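Local coordinates for extracellular haem-binding protein (Streptomyces reticuli, PDB 3FPW) that binds haem and iron outside the cell, probably degrades haem, and as an oligomer interacts with its cognate two-component sensor kinase, at residues A[70-75]-A[100-104]; A[85-89]-A[171-175]; A[88-92]-A[112-117]; A[91-95]-A[120-125]; A[152-156]-A[176-180]. All coordinates share one frame. Numbering follows the deposited sequence.

Interaction 1. Residues A[70-75]-A[100-104]; sequences ATKAAR and LVTLR
Val101 spreads its two methyl groups under helix 67-83, CG1 lying 3.7 Å from Ala74 CB and CG2 3.9 Å from Ala70 CB. This is alpha/beta packing of a helix on the edge strand, within the chain, of the antiparallel sheet of the HbpS-like fold. Residues 70-75 are regular helix, with Ala74 N to Ala70 O at 3.0 Å and Arg75 N to Thr71 O at 2.9 Å; residues 101-104 are extended. The two axes run nearly side by side, 8.4 Å apart at a crossing angle of -25°, and Thr71 and Val101 have the nearest CA atoms, 6.3 Å apart. Small alanines one turn apart allow this spacing. Val101 (chi1 t) and Leu103 (chi1 m, chi2 t) both point toward the helix, whereas Thr102 points away. Leu100 breaks the alternation: its psi is -38°, and with Val101 it forms a classic beta bulge opposite Val92, so both side chains point helixward and Leu100 CD1 comes within 4.3 Å of Ala70 CB. Thr71 OG1 is bonded to Leu67 O and merely packs on Val101. Residues 101-103 also pair with an antiparallel strand of a second subunit, which continues the sheet. At the far end Leu103 CD1 reaches 3.6 Å from Ala74 CB and 4.0 Å from Arg75 CG.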
loop_
_atom_site.group_PDB
_atom_site.type_symbol
_atom_site.label_atom_id
_atom_site.label_comp_id
_atom_site.label_asym_id
_atom_site.label_seq_id
_atom_site.Cartn_x
_atom_site.Cartn_y
_atom_site.Cartn_z
ATOM N N ALA A 70 -24.934 5.251 15.298
ATOM C CA ALA A 70 -24.227 5.461 14.017
ATOM C C ALA A 70 -24.981 4.844 12.841
ATOM O O ALA A 70 -25.034 5.406 11.734
ATOM C CB ALA A 70 -22.832 4.882 14.103
ATOM N N THR A 71 -25.553 3.671 13.074
ATOM C CA THR A 71 -26.352 3.003 12.050
ATOM C C THR A 71 -27.613 3.789 11.711
ATOM O O THR A 71 -27.947 3.956 10.538
ATOM C CB THR A 71 -26.749 1.594 12.511
ATOM O OG1 THR A 71 -25.554 0.837 12.760
ATOM C CG2 THR A 71 -27.600 0.889 11.435
ATOM N N LYS A 72 -28.298 4.281 12.741
ATOM C CA LYS A 72 -29.520 5.078 12.528
ATOM C C LYS A 72 -29.197 6.292 11.659
ATOM O O LYS A 72 -29.956 6.606 10.726
ATOM C CB LYS A 72 -30.085 5.495 13.897
ATOM C CG LYS A 72 -31.259 6.466 13.878
ATOM C CD LYS A 72 -31.903 6.603 15.265
ATOM C CE LYS A 72 -31.052 7.445 16.220
ATOM N NZ LYS A 72 -31.834 7.934 17.422
ATOM N N ALA A 73 -28.088 6.969 11.963
ATOM C CA ALA A 73 -27.702 8.168 11.228
ATOM C C ALA A 73 -27.339 7.823 9.770
ATOM O O ALA A 73 -27.748 8.503 8.818
ATOM C CB ALA A 73 -26.519 8.872 11.929
ATOM N N ALA A 74 -26.557 6.772 9.591
ATOM C CA ALA A 74 -26.158 6.380 8.248
ATOM C C ALA A 74 -27.386 6.060 7.419
ATOM O O ALA A 74 -27.509 6.502 6.282
ATOM C CB ALA A 74 -25.226 5.181 8.310
ATOM N N ARG A 75 -28.292 5.284 7.997
ATOM C CA ARG A 75 -29.499 4.883 7.295
ATOM C C ARG A 75 -30.345 6.102 6.928
ATOM O O ARG A 75 -30.941 6.149 5.848
ATOM C CB ARG A 75 -30.282 3.860 8.141
ATOM C CG ARG A 75 -29.593 2.518 8.164
ATOM C CD ARG A 75 -30.380 1.508 8.971
ATOM N NE ARG A 75 -31.576 1.078 8.243
ATOM C CZ ARG A 75 -32.743 0.824 8.821
ATOM N NH1 ARG A 75 -32.886 1.008 10.126
ATOM N NH2 ARG A 75 -33.774 0.427 8.090
ATOM N N LEU A 100 -17.024 3.195 11.622
ATOM C CA LEU A 100 -18.026 2.476 12.417
ATOM C C LEU A 100 -19.113 1.843 11.560
ATOM O O LEU A 100 -19.569 0.737 11.846
ATOM C CB LEU A 100 -18.718 3.436 13.385
ATOM C CG LEU A 100 -17.825 4.184 14.366
ATOM C CD1 LEU A 100 -18.742 4.947 15.323
ATOM C CD2 LEU A 100 -16.925 3.243 15.137
ATOM N N VAL A 101 -19.527 2.545 10.502
ATOM C CA VAL A 101 -20.580 2.065 9.608
ATOM C C VAL A 101 -20.264 2.505 8.187
ATOM O O VAL A 101 -19.849 3.645 7.979
ATOM C CB VAL A 101 -21.971 2.683 9.966
ATOM C CG1 VAL A 101 -23.030 2.310 8.897
ATOM C CG2 VAL A 101 -22.427 2.221 11.325
ATOM N N THR A 102 -20.460 1.615 7.226
ATOM C CA THR A 102 -20.530 2.023 5.816
ATOM C C THR A 102 -21.729 1.392 5.177
ATOM O O THR A 102 -22.102 0.247 5.497
ATOM C CB THR A 102 -19.286 1.620 4.990
ATOM O OG1 THR A 102 -19.126 0.191 5.003
ATOM C CG2 THR A 102 -18.050 2.297 5.528
ATOM N N LEU A 103 -22.333 2.137 4.247
ATOM C CA LEU A 103 -23.485 1.640 3.508
ATOM C C LEU A 103 -23.290 2.083 2.075
ATOM O O LEU A 103 -23.131 3.287 1.818
ATOM C CB LEU A 103 -24.753 2.284 4.043
ATOM C CG LEU A 103 -25.151 2.038 5.497
ATOM C CD1 LEU A 103 -26.421 2.866 5.786
ATOM C CD2 LEU A 103 -25.398 0.555 5.727
ATOM N N ARG A 104 -23.267 1.131 1.148
ATOM C CA ARG A 104 -23.117 1.477 -0.262
ATOM C C ARG A 104 -24.498 1.464 -0.934
ATOM O O ARG A 104 -25.076 0.400 -1.147
ATOM C CB ARG A 104 -22.186 0.474 -0.966
ATOM C CG ARG A 104 -21.854 0.873 -2.432
ATOM C CD ARG A 104 -21.163 -0.242 -3.166
ATOM N NE ARG A 104 -19.913 -0.601 -2.514
ATOM C CZ ARG A 104 -18.705 -0.239 -2.934
ATOM N NH1 ARG A 104 -18.563 0.488 -4.055
ATOM N NH2 ARG A 104 -17.633 -0.624 -2.234
#

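Interaction 2. Residues A[85-89]-A[171-175]; sequences GRHVS and AGAPS. With PO4 (phosphate ion), chain D.
Two backbone hydrogen bonds define the start of this contact: Ser89 N to Ala171 O (2.9 Å) and Ala171 N to Ser89 O (3.0 Å) make Ser89 and Ala171 an antiparallel hydrogen-bonded pair, CA atoms 5.5 Å apart, where strands 89-94 and 163-171, the two central strands of the sheet, meet their loops. Beyond it the chains leave the ladder. Gly172 turns at phi/psi 121/-15, where a CB would clash with His87 O; the nearest CA across the contact is that of Val88, 4.4 Å from Gly172 CA. A CA-H...O contact, Val88 CA to Ala171 O at 3.2 Å, accompanies the pair. A water then bridges the widening gap, 3.0 Å from His87 N and 2.8 Å from Gly172 O. Apolar contacts continue outward: Val88 CG1 (chi1 m) lies 4.4 Å from Ala173 CB, and Arg86 CG 4.0 Å from Ala173 CB. Pro174 CD covers one guanidinium face, 3.6 Å from Arg86 NE; Arg86 NH1 bonds Tyr182 OH, and its side chain comes about 3 Å from the bound Fe(III). Gly85 (73/26) ends helix 67-83 in a Schellman motif, and Ser175 N-caps helix 176-187 through OG to Leu178 N. A phosphate, probably from the crystallisation liquor, accepts from the turn: Gly172 N to PO4 O1, 2.7 Å.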
loop_
_atom_site.group_PDB
_atom_site.type_symbol
_atom_site.label_atom_id
_atom_site.label_comp_id
_atom_site.label_asym_id
_atom_site.label_seq_id
_atom_site.Cartn_x
_atom_site.Cartn_y
_atom_site.Cartn_z
ATOM N N GLY A 85 -34.084 10.370 -5.261
ATOM C CA GLY A 85 -33.619 9.610 -6.412
ATOM C C GLY A 85 -32.116 9.668 -6.608
ATOM O O GLY A 85 -31.631 9.538 -7.743
ATOM N N ARG A 86 -31.378 9.901 -5.523
ATOM C CA ARG A 86 -29.917 9.925 -5.565
ATOM C C ARG A 86 -29.344 8.595 -5.085
ATOM O O ARG A 86 -29.998 7.848 -4.348
ATOM C CB ARG A 86 -29.334 11.087 -4.735
ATOM C CG ARG A 86 -28.930 12.335 -5.543
ATOM C CD ARG A 86 -30.116 12.850 -6.311
ATOM N NE ARG A 86 -29.862 13.993 -7.200
ATOM C CZ ARG A 86 -30.158 15.248 -6.888
ATOM N NH1 ARG A 86 -30.648 15.533 -5.682
ATOM N NH2 ARG A 86 -29.954 16.227 -7.774
ATOM N N HIS A 87 -28.121 8.312 -5.516
ATOM C CA HIS A 87 -27.473 7.032 -5.232
ATOM C C HIS A 87 -26.145 7.306 -4.563
ATOM O O HIS A 87 -25.237 7.791 -5.215
ATOM C CB HIS A 87 -27.240 6.318 -6.564
ATOM C CG HIS A 87 -28.478 6.220 -7.381
ATOM N ND1 HIS A 87 -29.442 5.270 -7.143
ATOM C CD2 HIS A 87 -28.940 6.987 -8.399
ATOM C CE1 HIS A 87 -30.442 5.438 -7.994
ATOM N NE2 HIS A 87 -30.162 6.476 -8.763
ATOM N N VAL A 88 -26.044 7.038 -3.261
ATOM C CA VAL A 88 -24.890 7.521 -2.497
ATOM C C VAL A 88 -24.309 6.406 -1.667
ATOM O O VAL A 88 -24.972 5.394 -1.423
ATOM C CB VAL A 88 -25.249 8.690 -1.555
ATOM C CG1 VAL A 88 -25.828 9.876 -2.368
ATOM C CG2 VAL A 88 -26.208 8.249 -0.400
ATOM N N SER A 89 -23.059 6.576 -1.260
ATOM C CA SER A 89 -22.501 5.786 -0.184
ATOM C C SER A 89 -22.408 6.678 1.039
ATOM O O SER A 89 -22.242 7.909 0.923
ATOM C CB SER A 89 -21.090 5.255 -0.529
ATOM O OG SER A 89 -21.105 4.346 -1.622
ATOM N N ALA A 171 -21.180 10.477 -0.312
ATOM C CA ALA A 171 -20.638 10.772 -1.639
ATOM C C ALA A 171 -21.470 10.085 -2.701
ATOM O O ALA A 171 -22.137 9.095 -2.407
ATOM C CB ALA A 171 -19.162 10.293 -1.704
ATOM N N GLY A 172 -21.503 10.634 -3.918
ATOM C CA GLY A 172 -22.255 9.982 -4.996
ATOM C C GLY A 172 -23.348 10.847 -5.595
ATOM O O GLY A 172 -23.855 10.529 -6.670
ATOM N N ALA A 173 -23.723 11.931 -4.910
ATOM C CA ALA A 173 -24.699 12.867 -5.472
ATOM C C ALA A 173 -24.019 13.758 -6.513
ATOM O O ALA A 173 -22.784 13.789 -6.617
ATOM C CB ALA A 173 -25.342 13.728 -4.383
ATOM N N PRO A 174 -24.824 14.493 -7.285
ATOM C CA PRO A 174 -24.253 15.277 -8.366
ATOM C C PRO A 174 -23.394 16.448 -7.911
ATOM O O PRO A 174 -22.664 17.034 -8.720
ATOM C CB PRO A 174 -25.483 15.797 -9.113
ATOM C CG PRO A 174 -26.593 14.970 -8.715
ATOM C CD PRO A 174 -26.295 14.405 -7.372
ATOM N N SER A 175 -23.470 16.801 -6.637
ATOM C CA SER A 175 -22.622 17.869 -6.105
ATOM C C SER A 175 -22.287 17.560 -4.654
ATOM O O SER A 175 -23.025 16.840 -3.962
ATOM C CB SER A 175 -23.305 19.242 -6.215
ATOM O OG SER A 175 -24.359 19.380 -5.267
HETATM P P PO4 D . -18.374 12.656 -4.667
HETATM O O1 PO4 D . -19.865 12.694 -4.349
HETATM O O2 PO4 D . -18.176 13.498 -5.903
HETATM O O3 PO4 D . -17.692 13.331 -3.522
HETATM O O4 PO4 D . -17.741 11.261 -4.879
HETATM O O HOH W 1 -26.653 10.357 -7.128
#

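Interaction 3. Residues A[88-92]-A[112-117]; sequences VSVAV and SYESAE. With PO4 (phosphate ion), chain D.
A serine pair hidden in an interface otherwise built largely on Ala91 and Ala116 distinguishes this contact: Ser89 OG (chi1 m) donates to Ser112 OG (chi1 p) over 2.8 Å, and Ser112 OG is in turn bonded to Gly109 O, so the buried hydroxyls form a short chain into the loop before the helix. Residues 89-92 are extended strand and 112-117 are the first turns of a helix, with Ala116 N to Ser112 O at 2.9 Å and Glu117 N to Tyr113 O at 3.2 Å. The axes approach to 6.8 Å and cross at -31°, a close alpha/beta fit consistent with the small residues between them. Nearest CA pairs are Ser89 with Tyr113 (5.3 Å) and Ala91 with Glu117 (5.1 Å). Ser89 and Ala91 point toward the helix; Val90 and Val92 point away. Ala116 CB sits over the strand, 3.6 Å from Ser89 O and 4.2 Å from Ala91 CB, while Ala91 CB touches Glu117 CA at 3.6 Å. Tyr113 (chi1 t) points away overall, with CB 4.1 Å from Ser89 OG, which lies at the ring edge; its OH bonds Thr102 OG1, and Glu117 OE2 bonds Thr99 OG1. Strand 89-94 is thus sandwiched: helix 112-126 covers its Ser89-Ala91 face, helix 67-83 covers its Val90-Val92 face, and strands 99-104 and 163-171 flank it.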
loop_
_atom_site.group_PDB
_atom_site.type_symbol
_atom_site.label_atom_id
_atom_site.label_comp_id
_atom_site.label_asym_id
_atom_site.label_seq_id
_atom_site.Cartn_x
_atom_site.Cartn_y
_atom_site.Cartn_z
ATOM N N VAL A 88 -26.044 7.038 -3.261
ATOM C CA VAL A 88 -24.890 7.521 -2.497
ATOM C C VAL A 88 -24.309 6.406 -1.667
ATOM O O VAL A 88 -24.972 5.394 -1.423
ATOM C CB VAL A 88 -25.249 8.690 -1.555
ATOM C CG1 VAL A 88 -25.828 9.876 -2.368
ATOM C CG2 VAL A 88 -26.208 8.249 -0.400
ATOM N N SER A 89 -23.059 6.576 -1.260
ATOM C CA SER A 89 -22.501 5.786 -0.184
ATOM C C SER A 89 -22.408 6.678 1.039
ATOM O O SER A 89 -22.242 7.909 0.923
ATOM C CB SER A 89 -21.090 5.255 -0.529
ATOM O OG SER A 89 -21.105 4.346 -1.622
ATOM N N VAL A 90 -22.470 6.062 2.217
ATOM C CA VAL A 90 -22.465 6.810 3.468
ATOM C C VAL A 90 -21.502 6.128 4.427
ATOM O O VAL A 90 -21.450 4.896 4.511
ATOM C CB VAL A 90 -23.889 6.886 4.098
ATOM C CG1 VAL A 90 -23.868 7.706 5.388
ATOM C CG2 VAL A 90 -24.869 7.515 3.119
ATOM N N ALA A 91 -20.717 6.927 5.136
ATOM C CA ALA A 91 -19.831 6.367 6.156
ATOM C C ALA A 91 -19.991 7.124 7.443
ATOM O O ALA A 91 -20.132 8.360 7.420
ATOM C CB ALA A 91 -18.379 6.439 5.718
ATOM N N VAL A 92 -19.878 6.415 8.571
ATOM C CA VAL A 92 -19.752 7.111 9.854
ATOM C C VAL A 92 -18.400 6.724 10.445
ATOM O O VAL A 92 -18.094 5.536 10.572
ATOM C CB VAL A 92 -20.896 6.738 10.827
ATOM C CG1 VAL A 92 -20.736 7.433 12.179
ATOM C CG2 VAL A 92 -22.276 7.047 10.201
ATOM N N SER A 112 -17.572 6.460 -4.793
ATOM C CA SER A 112 -18.282 7.085 -3.665
ATOM C C SER A 112 -17.972 6.471 -2.301
ATOM O O SER A 112 -18.068 7.156 -1.299
ATOM C CB SER A 112 -19.800 7.096 -3.906
ATOM O OG SER A 112 -20.293 5.772 -3.894
ATOM N N TYR A 113 -17.562 5.201 -2.264
ATOM C CA TYR A 113 -17.430 4.498 -1.007
ATOM C C TYR A 113 -16.261 5.057 -0.202
ATOM O O TYR A 113 -16.436 5.515 0.950
ATOM C CB TYR A 113 -17.220 3.013 -1.295
ATOM C CG TYR A 113 -17.237 2.148 -0.080
ATOM C CD1 TYR A 113 -16.054 1.765 0.509
ATOM C CD2 TYR A 113 -18.444 1.669 0.468
ATOM C CE1 TYR A 113 -16.043 0.961 1.618
ATOM C CE2 TYR A 113 -18.428 0.841 1.577
ATOM C CZ TYR A 113 -17.218 0.508 2.147
ATOM O OH TYR A 113 -17.129 -0.318 3.238
ATOM N N GLU A 114 -15.078 5.101 -0.827
ATOM C CA GLU A 114 -13.902 5.692 -0.169
ATOM C C GLU A 114 -14.050 7.195 0.020
ATOM O O GLU A 114 -13.582 7.746 1.011
ATOM C CB GLU A 114 -12.612 5.330 -0.902
ATOM C CG GLU A 114 -12.314 3.817 -0.806
ATOM C CD GLU A 114 -10.905 3.464 -1.276
ATOM O OE1 GLU A 114 -10.009 4.327 -1.164
ATOM O OE2 GLU A 114 -10.691 2.309 -1.717
ATOM N N SER A 115 -14.699 7.859 -0.936
ATOM C CA SER A 115 -14.932 9.291 -0.832
ATOM C C SER A 115 -15.725 9.589 0.438
ATOM O O SER A 115 -15.377 10.489 1.178
ATOM C CB SER A 115 -15.676 9.807 -2.066
ATOM O OG SER A 115 -15.917 11.208 -1.988
ATOM N N ALA A 116 -16.787 8.825 0.686
ATOM C CA ALA A 116 -17.625 9.038 1.868
ATOM C C ALA A 116 -16.818 8.812 3.150
ATOM O O ALA A 116 -16.871 9.630 4.088
ATOM C CB ALA A 116 -18.812 8.124 1.841
ATOM N N GLU A 117 -16.021 7.744 3.160
ATOM C CA GLU A 117 -15.181 7.455 4.319
ATOM C C GLU A 117 -14.218 8.588 4.622
ATOM O O GLU A 117 -14.082 9.017 5.778
ATOM C CB GLU A 117 -14.378 6.184 4.081
ATOM C CG GLU A 117 -15.024 4.916 4.500
ATOM C CD GLU A 117 -13.990 3.799 4.590
ATOM O OE1 GLU A 117 -13.338 3.559 3.553
ATOM O OE2 GLU A 117 -13.808 3.195 5.683
HETATM P P PO4 D . -18.374 12.656 -4.667
HETATM O O1 PO4 D . -19.865 12.694 -4.349
HETATM O O2 PO4 D . -18.176 13.498 -5.903
HETATM O O3 PO4 D . -17.692 13.331 -3.522
HETATM O O4 PO4 D . -17.741 11.261 -4.879
#

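Interaction 4. Residues A[91-95]-A[120-125]; sequences AVVDR and AFTAVS
The guanidinium of Arg95 closes the end of helix 112-126 against strand 89-94 in this alpha/beta layer of the HbpS-like fold. Its NH1 donates to Val124 O at 2.9 Å (N-H...O angle 148°) and, weakly, to Ser125 O at 3.1 Å (132°); both oxygens lie near the guanidinium plane. Carbonyls in a helix's last turn commonly lack partners further along the helix, and here the arginine supplies one. The second terminal nitrogen, NH2, bonds Gly107 O of a neighbouring subunit, so the same side chain joins the contact to the assembly. Within the helix, Ser125 OG (chi1 m) returns to Phe121 O at 2.8 Å, an acceptor that also receives Ser125 N at 3.0 Å. Asp94, pointing away from the helix, is satisfied by Asn96 N at OD2 and His64 ND1 at OD1.

Strand 91-94 and helix 120-125 approach to 7.6 Å and cross at -39°, with nearest CA pairs Val93 with Ala120 (5.6 Å) and Arg95 with Val124 (5.5 Å). Val93 (chi1 t) lies over the helix: CG2 is 3.5 Å from Ala120 CB, and CG1 is 4.2 Å from Phe121 CD2 at the ring edge. Ala91 O approaches Ala120 CB at 3.7 Å. Arg95 extends past Val124 (chi1 p) with chi1 t, chi2 p and chi3 t, its CB 3.7 Å from Val124 CG2.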
loop_
_atom_site.group_PDB
_atom_site.type_symbol
_atom_site.label_atom_id
_atom_site.label_comp_id
_atom_site.label_asym_id
_atom_site.label_seq_id
_atom_site.Cartn_x
_atom_site.Cartn_y
_atom_site.Cartn_z
ATOM N N ALA A 91 -20.717 6.927 5.136
ATOM C CA ALA A 91 -19.831 6.367 6.156
ATOM C C ALA A 91 -19.991 7.124 7.443
ATOM O O ALA A 91 -20.132 8.360 7.420
ATOM C CB ALA A 91 -18.379 6.439 5.718
ATOM N N VAL A 92 -19.878 6.415 8.571
ATOM C CA VAL A 92 -19.752 7.111 9.854
ATOM C C VAL A 92 -18.400 6.724 10.445
ATOM O O VAL A 92 -18.094 5.536 10.572
ATOM C CB VAL A 92 -20.896 6.738 10.827
ATOM C CG1 VAL A 92 -20.736 7.433 12.179
ATOM C CG2 VAL A 92 -22.276 7.047 10.201
ATOM N N VAL A 93 -17.584 7.727 10.755
ATOM C CA VAL A 93 -16.224 7.514 11.242
ATOM C C VAL A 93 -16.084 8.136 12.644
ATOM O O VAL A 93 -16.480 9.273 12.897
ATOM C CB VAL A 93 -15.176 8.123 10.251
ATOM C CG1 VAL A 93 -13.756 8.043 10.828
ATOM C CG2 VAL A 93 -15.247 7.423 8.880
ATOM N N ASP A 94 -15.549 7.363 13.575
ATOM C CA ASP A 94 -15.341 7.830 14.942
ATOM C C ASP A 94 -14.231 8.890 14.997
ATOM O O ASP A 94 -13.327 8.921 14.153
ATOM C CB ASP A 94 -14.918 6.610 15.800
ATOM C CG ASP A 94 -15.077 6.858 17.296
ATOM O OD1 ASP A 94 -16.121 6.429 17.851
ATOM O OD2 ASP A 94 -14.189 7.509 17.899
ATOM N N ARG A 95 -14.266 9.705 16.034
ATOM C CA ARG A 95 -13.205 10.668 16.299
ATOM C C ARG A 95 -11.849 9.970 16.447
ATOM O O ARG A 95 -10.785 10.571 16.234
ATOM C CB ARG A 95 -13.570 11.471 17.560
ATOM C CG ARG A 95 -12.458 12.336 18.108
ATOM C CD ARG A 95 -12.040 13.494 17.214
ATOM N NE ARG A 95 -11.030 14.294 17.933
ATOM C CZ ARG A 95 -10.502 15.415 17.461
ATOM N NH1 ARG A 95 -10.894 15.874 16.282
ATOM N NH2 ARG A 95 -9.581 16.088 18.164
ATOM N N ALA A 120 -15.954 11.764 5.990
ATOM C CA ALA A 120 -16.299 11.593 7.394
ATOM C C ALA A 120 -15.069 11.762 8.316
ATOM O O ALA A 120 -15.145 12.424 9.368
ATOM C CB ALA A 120 -16.963 10.217 7.604
ATOM N N PHE A 121 -13.965 11.132 7.940
ATOM C CA PHE A 121 -12.731 11.234 8.705
ATOM C C PHE A 121 -12.299 12.710 8.786
ATOM O O PHE A 121 -11.826 13.190 9.813
ATOM C CB PHE A 121 -11.656 10.413 7.956
ATOM C CG PHE A 121 -10.292 10.432 8.606
ATOM C CD1 PHE A 121 -9.297 11.316 8.176
ATOM C CD2 PHE A 121 -9.994 9.547 9.638
ATOM C CE1 PHE A 121 -8.031 11.328 8.782
ATOM C CE2 PHE A 121 -8.723 9.547 10.223
ATOM C CZ PHE A 121 -7.759 10.441 9.802
ATOM N N THR A 122 -12.457 13.438 7.685
ATOM C CA THR A 122 -11.966 14.809 7.624
ATOM C C THR A 122 -12.811 15.715 8.503
ATOM O O THR A 122 -12.287 16.560 9.259
ATOM C CB THR A 122 -11.944 15.292 6.181
ATOM O OG1 THR A 122 -11.091 14.406 5.446
ATOM C CG2 THR A 122 -11.401 16.705 6.093
ATOM N N ALA A 123 -14.127 15.531 8.422
ATOM C CA ALA A 123 -15.042 16.309 9.248
ATOM C C ALA A 123 -14.804 16.108 10.752
ATOM O O ALA A 123 -14.833 17.082 11.532
ATOM C CB ALA A 123 -16.482 15.965 8.905
ATOM N N VAL A 124 -14.578 14.866 11.179
ATOM C CA VAL A 124 -14.407 14.598 12.601
ATOM C C VAL A 124 -13.029 15.033 13.087
ATOM O O VAL A 124 -12.858 15.372 14.248
ATOM C CB VAL A 124 -14.696 13.126 13.003
ATOM C CG1 VAL A 124 -13.555 12.231 12.613
ATOM C CG2 VAL A 124 -14.942 13.042 14.530
ATOM N N SER A 125 -12.052 15.048 12.183
ATOM C CA SER A 125 -10.704 15.491 12.528
ATOM C C SER A 125 -10.634 16.973 12.869
ATOM O O SER A 125 -9.891 17.358 13.779
ATOM C CB SER A 125 -9.727 15.191 11.399
ATOM O OG SER A 125 -9.489 13.798 11.301
#

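Interaction 5. Residues A[152-156]-A[176-180]; sequences LAGGT and GDLDE
Residues 152-154 form the lead-in to strand 155-160, and Gly154 bends sharply there at phi/psi 139/-5 before Gly155 and Thr156 turn extended. Residues 176-180 are the first turn of helix 176-187, closed by Glu180 N to Gly176 O at 2.8 Å. The two backbones come very close, CA to CA 4.4 Å for Ala153 with Gly176 and 3.7 Å for Gly154 with Glu180; a CB on Gly176 would clash with Ala153 CB, and Ala153 O sits 3.4 Å from Gly176 CA. The contact fits the helix start against the entry to the strand that is outermost in the antiparallel sheet within this chain. Glu180 (chi1 -149°, between wells; chi2 t; chi3 97°) provides the polar link: its OE2 accepts from Gly154 N at 2.9 Å, while OE1 bonds Ser131 OG. Asp179 (chi1 m) places CB 3.7 Å from Gly154 CA and directs its carboxylate to Ala173 N through OD1 and to Lys119 NZ, a salt bridge, through OD2. Lys119 NZ also bonds Ala153 O. Asp177 OD1 approaches Ala153 CB at 3.8 Å.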
loop_
_atom_site.group_PDB
_atom_site.type_symbol
_atom_site.label_atom_id
_atom_site.label_comp_id
_atom_site.label_asym_id
_atom_site.label_seq_id
_atom_site.Cartn_x
_atom_site.Cartn_y
_atom_site.Cartn_z
ATOM N N LEU A 152 -13.637 18.061 0.601
ATOM C CA LEU A 152 -14.653 18.159 -0.429
ATOM C C LEU A 152 -15.994 18.018 0.275
ATOM O O LEU A 152 -16.173 17.111 1.097
ATOM C CB LEU A 152 -14.443 17.018 -1.427
ATOM C CG LEU A 152 -15.456 16.867 -2.547
ATOM C CD1 LEU A 152 -15.398 18.082 -3.497
ATOM C CD2 LEU A 152 -15.190 15.560 -3.276
ATOM N N ALA A 153 -16.899 18.961 0.007
ATOM C CA ALA A 153 -18.220 18.984 0.636
ATOM C C ALA A 153 -18.879 17.603 0.689
ATOM O O ALA A 153 -18.854 16.844 -0.281
ATOM C CB ALA A 153 -19.127 19.970 -0.110
ATOM N N GLY A 154 -19.456 17.298 1.848
ATOM C CA GLY A 154 -20.197 16.079 2.030
ATOM C C GLY A 154 -19.968 15.388 3.364
ATOM O O GLY A 154 -20.609 14.356 3.641
ATOM N N GLY A 155 -19.042 15.904 4.177
ATOM C CA GLY A 155 -18.844 15.346 5.537
ATOM C C GLY A 155 -19.266 16.359 6.592
ATOM O O GLY A 155 -19.051 17.551 6.426
ATOM N N THR A 156 -19.886 15.893 7.663
ATOM C CA THR A 156 -20.331 16.802 8.731
ATOM C C THR A 156 -20.070 16.170 10.098
ATOM O O THR A 156 -20.252 14.973 10.263
ATOM C CB THR A 156 -21.825 17.209 8.549
ATOM O OG1 THR A 156 -22.097 18.361 9.356
ATOM C CG2 THR A 156 -22.760 16.098 8.922
ATOM N N GLY A 176 -21.157 18.093 -4.207
ATOM C CA GLY A 176 -20.762 17.957 -2.802
ATOM C C GLY A 176 -21.777 18.620 -1.888
ATOM O O GLY A 176 -22.033 18.156 -0.771
ATOM N N ASP A 177 -22.377 19.704 -2.355
ATOM C CA ASP A 177 -23.346 20.392 -1.518
ATOM C C ASP A 177 -24.575 19.501 -1.288
ATOM O O ASP A 177 -25.093 19.438 -0.178
ATOM C CB ASP A 177 -23.725 21.746 -2.108
ATOM C CG ASP A 177 -22.616 22.795 -1.933
ATOM O OD1 ASP A 177 -21.689 22.607 -1.091
ATOM O OD2 ASP A 177 -22.675 23.809 -2.650
ATOM N N LEU A 178 -25.017 18.788 -2.324
ATOM C CA LEU A 178 -26.102 17.825 -2.139
ATOM C C LEU A 178 -25.645 16.692 -1.216
ATOM O O LEU A 178 -26.385 16.299 -0.324
ATOM C CB LEU A 178 -26.578 17.252 -3.469
ATOM C CG LEU A 178 -27.457 18.215 -4.251
ATOM C CD1 LEU A 178 -27.550 17.687 -5.666
ATOM C CD2 LEU A 178 -28.820 18.274 -3.576
ATOM N N ASP A 179 -24.440 16.165 -1.429
ATOM C CA ASP A 179 -23.920 15.132 -0.514
ATOM C C ASP A 179 -24.057 15.612 0.924
ATOM O O ASP A 179 -24.483 14.871 1.827
ATOM C CB ASP A 179 -22.425 14.873 -0.729
ATOM C CG ASP A 179 -22.106 14.113 -2.004
ATOM O OD1 ASP A 179 -22.920 13.260 -2.427
ATOM O OD2 ASP A 179 -20.991 14.338 -2.568
ATOM N N GLU A 180 -23.652 16.855 1.155
ATOM C CA GLU A 180 -23.626 17.360 2.521
ATOM C C GLU A 180 -25.027 17.581 3.086
ATOM O O GLU A 180 -25.235 17.444 4.288
ATOM C CB GLU A 180 -22.744 18.606 2.644
ATOM C CG GLU A 180 -22.094 18.697 4.002
ATOM C CD GLU A 180 -21.043 19.783 4.054
ATOM O OE1 GLU A 180 -21.361 20.898 4.521
ATOM O OE2 GLU A 180 -19.913 19.521 3.606
#

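Following the chain, helix 67-83 is the first element to take part, and interaction 1 closes the loop back to it from strand 99-104. Interaction 2 opens at 85-89, inside that loop, and closes only at 171-175, so the two cross. Interactions 3 and 4 start along strand 89-94, cross interaction 1, and close successively on helix 112-126, sharing Ala91 and Val92; interaction 4 lies wholly within the span of interaction 2. Interaction 5 opens at 152-156 and closes past 175, crossing interaction 2; Ala173 N to Asp179 OD1 (2.9 Å) joins them directly. Together they tie helix 67-83 to one sheet face, helix 112-126 to the other, and helix 176-187 to the sheet's far edge.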